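Putative immunoglobulin-blocking virulence protein (Mycoplasma mycoides subsp. capri, PDB 7ADK) probably blocks host immunoglobulins, helping the mycoplasma to withstand the antibody response of the animal it infects. Local coordinates at residues Asn257-Leu262 with Lys268-Leu273; Leu573-Tyr578 with Pro584-Gly589; Thr607-Ser612 with Leu623-Asp628. All coordinates share one frame; numbering follows the deposited sequence.

Contact 1. Residues Asn257-Leu262 with Lys268-Leu273; sequences NVINFL and KEYPKL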
loop_
_atom_site.group_PDB
_atom_site.type_symbol
_atom_site.label_atom_id
_atom_site.label_comp_id
_atom_site.label_asym_id
_atom_site.label_seq_id
_atom_site.Cartn_x
_atom_site.Cartn_y
_atom_site.Cartn_z
ATOM N N ASN A 257 -44.988 3.056 -30.049
ATOM C CA ASN A 257 -45.966 2.966 -31.142
ATOM C C ASN A 257 -45.429 2.282 -32.424
ATOM O O ASN A 257 -45.935 2.538 -33.516
ATOM C CB ASN A 257 -46.689 4.309 -31.398
ATOM C CG ASN A 257 -47.438 4.892 -30.217
ATOM O OD1 ASN A 257 -46.977 4.944 -29.091
ATOM N ND2 ASN A 257 -48.627 5.382 -30.436
ATOM N N VAL A 258 -44.421 1.410 -32.307
ATOM C CA VAL A 258 -43.808 0.685 -33.436
ATOM C C VAL A 258 -43.785 -0.838 -33.256
ATOM O O VAL A 258 -43.979 -1.550 -34.240
ATOM C CB VAL A 258 -42.393 1.217 -33.732
ATOM C CG1 VAL A 258 -41.757 0.519 -34.936
ATOM C CG2 VAL A 258 -42.404 2.712 -34.063
ATOM N N ILE A 259 -43.583 -1.358 -32.035
ATOM C CA ILE A 259 -43.214 -2.780 -31.805
ATOM C C ILE A 259 -44.142 -3.806 -32.465
ATOM O O ILE A 259 -43.684 -4.859 -32.904
ATOM C CB ILE A 259 -43.060 -3.069 -30.297
ATOM C CG1 ILE A 259 -42.529 -4.477 -29.975
ATOM C CG2 ILE A 259 -44.383 -2.904 -29.537
ATOM C CD1 ILE A 259 -41.149 -4.781 -30.482
ATOM N N ASN A 260 -45.433 -3.501 -32.594
ATOM C CA ASN A 260 -46.407 -4.457 -33.104
ATOM C C ASN A 260 -46.170 -4.839 -34.575
ATOM O O ASN A 260 -46.502 -5.948 -34.971
ATOM C CB ASN A 260 -47.815 -3.902 -32.877
ATOM C CG ASN A 260 -48.864 -4.985 -33.024
ATOM O OD1 ASN A 260 -48.744 -6.068 -32.483
ATOM N ND2 ASN A 260 -49.914 -4.738 -33.746
ATOM N N PHE A 261 -45.540 -3.990 -35.386
ATOM C CA PHE A 261 -45.244 -4.315 -36.787
ATOM C C PHE A 261 -44.096 -5.321 -36.991
ATOM O O PHE A 261 -43.873 -5.769 -38.113
ATOM C CB PHE A 261 -45.037 -3.015 -37.568
ATOM C CG PHE A 261 -46.309 -2.213 -37.727
ATOM C CD1 PHE A 261 -47.333 -2.706 -38.550
ATOM C CD2 PHE A 261 -46.494 -1.004 -37.036
ATOM C CE1 PHE A 261 -48.530 -1.987 -38.693
ATOM C CE2 PHE A 261 -47.685 -0.279 -37.188
ATOM C CZ PHE A 261 -48.703 -0.771 -38.016
ATOM N N LEU A 262 -43.379 -5.699 -35.925
ATOM C CA LEU A 262 -42.187 -6.566 -35.949
ATOM C C LEU A 262 -42.322 -7.701 -34.911
ATOM O O LEU A 262 -41.475 -7.870 -34.039
ATOM C CB LEU A 262 -40.897 -5.717 -35.796
ATOM C CG LEU A 262 -40.696 -4.581 -36.829
ATOM C CD1 LEU A 262 -41.154 -3.217 -36.301
ATOM C CD2 LEU A 262 -39.225 -4.419 -37.193
ATOM N N LYS A 268 -51.695 -10.994 -33.117
ATOM C CA LYS A 268 -53.064 -11.233 -32.641
ATOM C C LYS A 268 -53.125 -11.388 -31.119
ATOM O O LYS A 268 -54.074 -10.936 -30.493
ATOM C CB LYS A 268 -53.685 -12.434 -33.372
ATOM C CG LYS A 268 -54.045 -12.094 -34.826
ATOM C CD LYS A 268 -54.957 -13.127 -35.493
ATOM C CE LYS A 268 -54.295 -14.474 -35.786
ATOM N NZ LYS A 268 -53.466 -14.438 -37.009
ATOM N N GLU A 269 -52.138 -12.035 -30.501
ATOM C CA GLU A 269 -52.108 -12.250 -29.043
ATOM C C GLU A 269 -51.672 -11.006 -28.251
ATOM O O GLU A 269 -52.183 -10.763 -27.161
ATOM C CB GLU A 269 -51.189 -13.434 -28.702
ATOM C CG GLU A 269 -51.762 -14.795 -29.119
ATOM C CD GLU A 269 -51.015 -15.965 -28.467
ATOM O OE1 GLU A 269 -49.771 -16.013 -28.529
ATOM O OE2 GLU A 269 -51.661 -16.867 -27.902
ATOM N N TYR A 270 -50.747 -10.206 -28.784
ATOM C CA TYR A 270 -50.100 -9.089 -28.094
ATOM C C TYR A 270 -51.049 -8.054 -27.464
ATOM O O TYR A 270 -50.888 -7.792 -26.272
ATOM C CB TYR A 270 -49.070 -8.441 -29.031
ATOM C CG TYR A 270 -48.541 -7.095 -28.565
ATOM C CD1 TYR A 270 -47.448 -6.996 -27.684
ATOM C CD2 TYR A 270 -49.166 -5.917 -29.009
ATOM C CE1 TYR A 270 -46.996 -5.741 -27.245
ATOM C CE2 TYR A 270 -48.728 -4.662 -28.569
ATOM C CZ TYR A 270 -47.639 -4.567 -27.684
ATOM O OH TYR A 270 -47.207 -3.356 -27.270
ATOM N N PRO A 271 -52.042 -7.484 -28.177
ATOM C CA PRO A 271 -52.847 -6.381 -27.654
ATOM C C PRO A 271 -53.734 -6.768 -26.462
ATOM O O PRO A 271 -54.046 -5.912 -25.629
ATOM C CB PRO A 271 -53.658 -5.866 -28.842
ATOM C CG PRO A 271 -53.711 -7.033 -29.808
ATOM C CD PRO A 271 -52.392 -7.739 -29.563
ATOM N N LYS A 272 -54.099 -8.051 -26.341
ATOM C CA LYS A 272 -54.792 -8.589 -25.163
ATOM C C LYS A 272 -53.788 -8.968 -24.082
ATOM O O LYS A 272 -53.872 -8.479 -22.957
ATOM C CB LYS A 272 -55.692 -9.773 -25.562
ATOM C CG LYS A 272 -56.798 -9.417 -26.569
ATOM C CD LYS A 272 -57.748 -8.314 -26.096
ATOM C CE LYS A 272 -58.940 -8.114 -27.031
ATOM N NZ LYS A 272 -58.555 -7.583 -28.349
ATOM N N LEU A 273 -52.806 -9.803 -24.439
ATOM C CA LEU A 273 -51.854 -10.414 -23.507
ATOM C C LEU A 273 -50.954 -9.386 -22.808
ATOM O O LEU A 273 -50.543 -9.636 -21.681
ATOM C CB LEU A 273 -51.036 -11.478 -24.267
ATOM C CG LEU A 273 -50.227 -12.438 -23.376
ATOM C CD1 LEU A 273 -51.081 -13.549 -22.783
ATOM C CD2 LEU A 273 -49.143 -13.103 -24.202
#
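Y270 reaches across to I259 and N260 and meets each with a different part of its side chain. The phenol end goes to I259, whose branch methyl CG2 lies 3.6 Å from Y270 OH and 4.1 Å from Y270 CZ. The CD2 side of the ring goes to N260, with N260 OD1 3.5 Å from Y270 CD2. Both neighbours approach obliquely.

The torsions explain this division. Y270 holds CG anti to its backbone N (chi1 167°), which carries the ring away from helix 270-273 towards the 3-10 turn at 259-261. In I259 the longer branch CG1 takes the anti place, leaving CG2 between the backbone N and the carbonyl carbon as the methyl presented to the phenol. The amide of N260 stands obliquely to the ring, the planes 25° apart, oxygen leading; ND2 lies 4.9 Å from Y270 CD2.

Each segment has its own backbone bonds. F261 N to V258 O (3.1 Å) and L262 N to I259 O close the tight turn, and L273 N to E269 O belongs to the helix. P271 is tolerated near a helix N-terminus, where its lack of an N-H costs no bond. Beyond the pair, I259 also packs on M252 of helix 247-253 and L287 of helix 280-288, while Y270 touches W286 of the latter.

The residue types follow depth: a branched aliphatic for the buried position, an amide at the partly exposed margin, and a tyrosine long enough to span both, its flat ring giving apolar surface while its hydroxyl reaches the I259 methyl. With no hydrogen bond across, the segments are joined by van der Waals contact alone, and their relative position probably owes much to the short link between them and to helices 247-253 and 280-288.

Contact 2. Residues Leu573-Tyr578 with Pro584-Gly589; sequences LRMVYY and PFFQGG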
loop_
_atom_site.group_PDB
_atom_site.type_symbol
_atom_site.label_atom_id
_atom_site.label_comp_id
_atom_site.label_asym_id
_atom_site.label_seq_id
_atom_site.Cartn_x
_atom_site.Cartn_y
_atom_site.Cartn_z
ATOM N N LEU A 573 16.391 10.796 -27.244
ATOM C CA LEU A 573 15.042 11.359 -27.194
ATOM C C LEU A 573 14.335 11.253 -28.551
ATOM O O LEU A 573 13.207 10.773 -28.637
ATOM C CB LEU A 573 15.192 12.807 -26.699
ATOM C CG LEU A 573 13.965 13.482 -26.113
ATOM C CD1 LEU A 573 13.603 12.872 -24.790
ATOM C CD2 LEU A 573 14.241 14.948 -25.850
ATOM N N ARG A 574 15.015 11.623 -29.639
ATOM C CA ARG A 574 14.499 11.510 -31.008
ATOM C C ARG A 574 14.413 10.059 -31.486
ATOM O O ARG A 574 13.556 9.776 -32.315
ATOM C CB ARG A 574 15.342 12.401 -31.935
ATOM C CG ARG A 574 14.764 12.532 -33.355
ATOM C CD ARG A 574 15.522 13.567 -34.190
ATOM N NE ARG A 574 14.897 13.841 -35.499
ATOM C CZ ARG A 574 14.928 13.084 -36.581
ATOM N NH1 ARG A 574 15.452 11.907 -36.571
ATOM N NH2 ARG A 574 14.454 13.503 -37.702
ATOM N N MET A 575 15.205 9.129 -30.939
ATOM C CA MET A 575 15.084 7.693 -31.223
ATOM C C MET A 575 13.654 7.209 -31.018
ATOM O O MET A 575 13.031 6.628 -31.902
ATOM C CB MET A 575 16.039 6.870 -30.341
ATOM C CG MET A 575 16.242 5.493 -30.968
ATOM S SD MET A 575 17.043 4.250 -29.944
ATOM C CE MET A 575 15.641 3.752 -28.949
ATOM N N VAL A 576 13.091 7.532 -29.864
ATOM C CA VAL A 576 11.730 7.172 -29.489
ATOM C C VAL A 576 10.702 8.043 -30.204
ATOM O O VAL A 576 9.751 7.550 -30.801
ATOM C CB VAL A 576 11.595 7.302 -27.974
ATOM C CG1 VAL A 576 10.229 6.862 -27.522
ATOM C CG2 VAL A 576 12.651 6.476 -27.270
ATOM N N TYR A 577 10.896 9.358 -30.164
ATOM C CA TYR A 577 9.900 10.306 -30.630
ATOM C C TYR A 577 9.783 10.387 -32.151
ATOM O O TYR A 577 8.729 10.821 -32.601
ATOM C CB TYR A 577 10.148 11.668 -29.959
ATOM C CG TYR A 577 9.954 11.738 -28.435
ATOM C CD1 TYR A 577 9.246 10.738 -27.739
ATOM C CD2 TYR A 577 10.459 12.831 -27.699
ATOM C CE1 TYR A 577 9.045 10.821 -26.358
ATOM C CE2 TYR A 577 10.267 12.911 -26.305
ATOM C CZ TYR A 577 9.557 11.903 -25.627
ATOM O OH TYR A 577 9.347 11.973 -24.288
ATOM N N TYR A 578 10.769 9.967 -32.955
ATOM C CA TYR A 578 10.693 10.023 -34.432
ATOM C C TYR A 578 11.492 8.962 -35.203
ATOM O O TYR A 578 10.956 8.418 -36.158
ATOM C CB TYR A 578 11.106 11.401 -34.961
ATOM C CG TYR A 578 10.239 12.559 -34.510
ATOM C CD1 TYR A 578 8.967 12.749 -35.080
ATOM C CD2 TYR A 578 10.685 13.421 -33.496
ATOM C CE1 TYR A 578 8.140 13.792 -34.626
ATOM C CE2 TYR A 578 9.861 14.458 -33.036
ATOM C CZ TYR A 578 8.590 14.649 -33.604
ATOM O OH TYR A 578 7.815 15.653 -33.139
ATOM N N PRO A 584 5.900 -0.454 -32.446
ATOM C CA PRO A 584 4.975 -0.430 -31.311
ATOM C C PRO A 584 5.579 -0.135 -29.933
ATOM O O PRO A 584 4.924 0.468 -29.094
ATOM C CB PRO A 584 4.337 -1.809 -31.291
ATOM C CG PRO A 584 4.481 -2.332 -32.708
ATOM C CD PRO A 584 5.778 -1.702 -33.182
ATOM N N PHE A 585 6.815 -0.550 -29.655
ATOM C CA PHE A 585 7.431 -0.352 -28.331
ATOM C C PHE A 585 7.701 1.124 -28.038
ATOM O O PHE A 585 7.509 1.607 -26.924
ATOM C CB PHE A 585 8.728 -1.164 -28.206
ATOM C CG PHE A 585 9.358 -1.090 -26.827
ATOM C CD1 PHE A 585 10.340 -0.126 -26.537
ATOM C CD2 PHE A 585 8.918 -1.951 -25.809
ATOM C CE1 PHE A 585 10.875 -0.033 -25.249
ATOM C CE2 PHE A 585 9.457 -1.854 -24.522
ATOM C CZ PHE A 585 10.438 -0.897 -24.241
ATOM N N PHE A 586 8.131 1.881 -29.044
ATOM C CA PHE A 586 8.439 3.308 -28.914
ATOM C C PHE A 586 7.201 4.213 -28.888
ATOM O O PHE A 586 7.328 5.426 -28.757
ATOM C CB PHE A 586 9.466 3.709 -29.977
ATOM C CG PHE A 586 10.772 2.976 -29.797
ATOM C CD1 PHE A 586 11.532 3.157 -28.636
ATOM C CD2 PHE A 586 11.174 2.015 -30.727
ATOM C CE1 PHE A 586 12.701 2.414 -28.424
ATOM C CE2 PHE A 586 12.324 1.253 -30.508
ATOM C CZ PHE A 586 13.098 1.453 -29.361
ATOM N N GLN A 587 6.003 3.636 -28.946
ATOM C CA GLN A 587 4.738 4.363 -28.890
ATOM C C GLN A 587 4.159 4.503 -27.481
ATOM O O GLN A 587 3.163 5.186 -27.286
ATOM C CB GLN A 587 3.735 3.714 -29.843
ATOM C CG GLN A 587 4.175 3.939 -31.293
ATOM C CD GLN A 587 3.559 2.973 -32.283
ATOM O OE1 GLN A 587 2.580 2.294 -32.038
ATOM N NE2 GLN A 587 4.107 2.899 -33.463
ATOM N N GLY A 588 4.747 3.886 -26.465
ATOM C CA GLY A 588 4.159 3.856 -25.128
ATOM C C GLY A 588 2.860 3.048 -25.052
ATOM O O GLY A 588 2.586 2.212 -25.906
ATOM N N GLY A 589 2.047 3.283 -24.024
ATOM C CA GLY A 589 0.848 2.495 -23.711
ATOM C C GLY A 589 -0.411 2.734 -24.555
ATOM O O GLY A 589 -1.376 2.018 -24.391
#
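The ring of F586 has the methyls of two side chains of helix 567-579, M575 and V576, lying obliquely about it, while one of its faces carries F585 CD1, 3.9 Å above the plane and displaced toward the rim. In return, F586 CE1 lies in the plane of the F585 ring, at its edge. M575 brings its terminal methyl, CE, to 3.3 Å from F586 CE1; the chain runs extended and then bends at chi3 (80°), which turns this methyl to the ring. The V576 and F586 side chains cross at about a right angle, with V576 CG2 3.8 Å from F586 CD1 and V576 CG1 3.5 Å from F586 O.

Helix 567-579 is the helical part of a beta-alpha-beta crossover between the neighbouring parallel strands 553-555 and 608-610. Residues 584-589 belong to the loop that leads from it to the second strand. The chain thus folds back on its own helix, which has a wider pi-type turn at 575-578. A flexible methionine can follow the contour of a ring, whereas the compact V576 lets the backbones come close, with its CA 5.1 Å from that of F586. Y517 of strand 516-517 touches both V576 and F586, and L554 also packs on V576.

Contact 3. Residues Thr607-Ser612 with Leu623-Asp628; sequences TGLDFS and LRFDDD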
loop_
_atom_site.group_PDB
_atom_site.type_symbol
_atom_site.label_atom_id
_atom_site.label_comp_id
_atom_site.label_asym_id
_atom_site.label_seq_id
_atom_site.Cartn_x
_atom_site.Cartn_y
_atom_site.Cartn_z
ATOM N N THR A 607 5.293 9.971 -22.702
ATOM C CA THR A 607 5.052 11.362 -22.290
ATOM C C THR A 607 5.741 11.766 -20.978
ATOM O O THR A 607 5.627 12.921 -20.580
ATOM C CB THR A 607 3.551 11.666 -22.196
ATOM O OG1 THR A 607 2.925 10.898 -21.193
ATOM C CG2 THR A 607 2.813 11.440 -23.500
ATOM N N GLY A 608 6.473 10.876 -20.313
ATOM C CA GLY A 608 7.289 11.187 -19.141
ATOM C C GLY A 608 8.785 11.308 -19.427
ATOM O O GLY A 608 9.337 10.513 -20.179
ATOM N N LEU A 609 9.461 12.258 -18.773
ATOM C CA LEU A 609 10.922 12.343 -18.683
ATOM C C LEU A 609 11.394 12.283 -17.236
ATOM O O LEU A 609 10.979 13.082 -16.409
ATOM C CB LEU A 609 11.451 13.620 -19.352
ATOM C CG LEU A 609 11.704 13.507 -20.859
ATOM C CD1 LEU A 609 12.038 14.882 -21.408
ATOM C CD2 LEU A 609 12.886 12.605 -21.177
ATOM N N ASP A 610 12.314 11.375 -16.944
ATOM C CA ASP A 610 12.990 11.258 -15.653
ATOM C C ASP A 610 14.491 11.577 -15.777
ATOM O O ASP A 610 15.234 10.923 -16.508
ATOM C CB ASP A 610 12.723 9.864 -15.073
ATOM C CG ASP A 610 13.502 9.593 -13.784
ATOM O OD1 ASP A 610 13.687 10.534 -12.989
ATOM O OD2 ASP A 610 13.977 8.459 -13.574
ATOM N N PHE A 611 14.944 12.572 -15.021
ATOM C CA PHE A 611 16.338 12.966 -14.900
ATOM C C PHE A 611 16.911 12.739 -13.495
ATOM O O PHE A 611 17.975 13.246 -13.180
ATOM C CB PHE A 611 16.504 14.398 -15.414
ATOM C CG PHE A 611 16.169 14.589 -16.880
ATOM C CD1 PHE A 611 16.934 13.940 -17.862
ATOM C CD2 PHE A 611 15.138 15.452 -17.275
ATOM C CE1 PHE A 611 16.698 14.175 -19.223
ATOM C CE2 PHE A 611 14.892 15.682 -18.638
ATOM C CZ PHE A 611 15.673 15.043 -19.614
ATOM N N SER A 612 16.275 11.937 -12.641
ATOM C CA SER A 612 16.732 11.636 -11.275
ATOM C C SER A 612 18.144 11.049 -11.162
ATOM O O SER A 612 18.825 11.260 -10.164
ATOM C CB SER A 612 15.788 10.638 -10.621
ATOM O OG SER A 612 14.479 11.134 -10.627
ATOM N N LEU A 623 17.012 20.746 -24.898
ATOM C CA LEU A 623 16.246 19.569 -25.316
ATOM C C LEU A 623 15.277 19.904 -26.463
ATOM O O LEU A 623 14.505 20.859 -26.379
ATOM C CB LEU A 623 15.497 18.993 -24.103
ATOM C CG LEU A 623 16.355 18.589 -22.891
ATOM C CD1 LEU A 623 15.471 17.914 -21.850
ATOM C CD2 LEU A 623 17.470 17.617 -23.255
ATOM N N ARG A 624 15.294 19.107 -27.537
ATOM C CA ARG A 624 14.472 19.273 -28.743
ATOM C C ARG A 624 13.346 18.246 -28.803
ATOM O O ARG A 624 13.589 17.061 -28.610
ATOM C CB ARG A 624 15.368 19.197 -29.983
ATOM C CG ARG A 624 16.404 20.328 -30.006
ATOM C CD ARG A 624 17.231 20.342 -31.291
ATOM N NE ARG A 624 18.175 19.215 -31.365
ATOM C CZ ARG A 624 19.420 19.198 -30.935
ATOM N NH1 ARG A 624 20.190 18.190 -31.170
ATOM N NH2 ARG A 624 19.947 20.184 -30.287
ATOM N N PHE A 625 12.115 18.681 -29.073
ATOM C CA PHE A 625 10.919 17.820 -29.104
ATOM C C PHE A 625 10.254 17.769 -30.485
ATOM O O PHE A 625 9.125 17.304 -30.595
ATOM C CB PHE A 625 9.932 18.195 -27.979
ATOM C CG PHE A 625 10.447 17.984 -26.561
ATOM C CD1 PHE A 625 11.262 18.960 -25.974
ATOM C CD2 PHE A 625 10.143 16.818 -25.841
ATOM C CE1 PHE A 625 11.760 18.794 -24.672
ATOM C CE2 PHE A 625 10.669 16.634 -24.550
ATOM C CZ PHE A 625 11.473 17.621 -23.962
ATOM N N ASP A 626 10.940 18.194 -31.549
ATOM C CA ASP A 626 10.507 18.014 -32.942
ATOM C C ASP A 626 11.638 17.522 -33.878
ATOM O O ASP A 626 12.817 17.536 -33.532
ATOM C CB ASP A 626 9.753 19.245 -33.461
ATOM C CG ASP A 626 10.498 20.580 -33.448
ATOM O OD1 ASP A 626 11.657 20.649 -33.013
ATOM O OD2 ASP A 626 9.900 21.587 -33.869
ATOM N N ASP A 627 11.275 17.017 -35.057
ATOM C CA ASP A 627 12.086 16.155 -35.931
ATOM C C ASP A 627 13.162 16.842 -36.796
ATOM O O ASP A 627 13.571 16.268 -37.802
ATOM C CB ASP A 627 11.199 15.197 -36.771
ATOM C CG ASP A 627 9.987 15.763 -37.534
ATOM O OD1 ASP A 627 9.484 16.858 -37.199
ATOM O OD2 ASP A 627 9.492 15.061 -38.444
ATOM N N ASP A 628 13.649 18.034 -36.446
ATOM C CA ASP A 628 14.342 19.007 -37.323
ATOM C C ASP A 628 13.462 19.595 -38.438
ATOM O O ASP A 628 13.466 20.807 -38.663
ATOM C CB ASP A 628 15.659 18.480 -37.926
ATOM C CG ASP A 628 16.753 18.096 -36.938
ATOM O OD1 ASP A 628 16.750 18.591 -35.799
ATOM O OD2 ASP A 628 17.675 17.356 -37.332
#
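L609 and F611 on one side, F625 and L623 on the other, form two apolar pairs in which a leucine meets a phenylalanine. L609 CD1 lies in the plane of the F625 ring, at its edge, 3.8 Å from F625 CZ and equally far from F625 CE2. In the second pair the roles are exchanged: L623 CD1 approaches the F611 ring obliquely and comes to 3.6 Å from F611 CZ. Within each pair the side chains arrive from opposite directions. F611 places CG anti to its carbonyl carbon (chi1 -62°), and L623 does the same, a choice of chi1 that helps point ring and methyl at each other across backbones whose nearest CA atoms, those of L609 and L623, are 11.2 Å apart. Long side chains suit such a gap.

Both segments use the two-residue repeat of an extended chain, sending alternate residues inward. Strand 608-610 lies third of five in a parallel sheet, hydrogen-bonded by its backbone to strands 553-555 and 640-643. Residues 623-628 belong to the irregular connection leading to the latter. Helix 567-579, which precedes 608-610 in a beta-alpha-beta crossover, covers the same apolar region: L573 packs on L609, I569 on L623 and Y577 on F625.

Polar bonds lie within the segments or lead outward. D610 accepts twice through OD1. S612 N donates at 3.0 Å to D610 OD1, with an N-H...O angle of 163°, from above the carboxylate plane (52° out of it), which makes an Asx turn from D610 to S612; S612 OG donates to the syn lone pair of D610 OD1 at 2.6 Å. An aspartate and a serine can thus fix the chain as it turns. Farther along, D627 OD2 is hydrogen-bonded to N633 ND2, and R624 N to N570 OD1 of the helix.

In the fold
Contacts 2 and 3 are buried and share one element: helix 567-579 supplies half of contact 2 and packs over contact 3, their centres 11 Å apart. They also touch directly, R574 NH2 of the helix lying 2.9 Å from D627 O in a probable hydrogen bond. Contact 1 stands well apart, its centre 59 Å from that of contact 2 and 65 Å from that of contact 3, a partly buried contact among short helices, about 49 Å from the chain's centre. Chemistry follows place: the two inner contacts join apolar side chains, methionine among them, to phenylalanine rings, whereas the peripheral one mixes an amide and a phenol with its isoleucine.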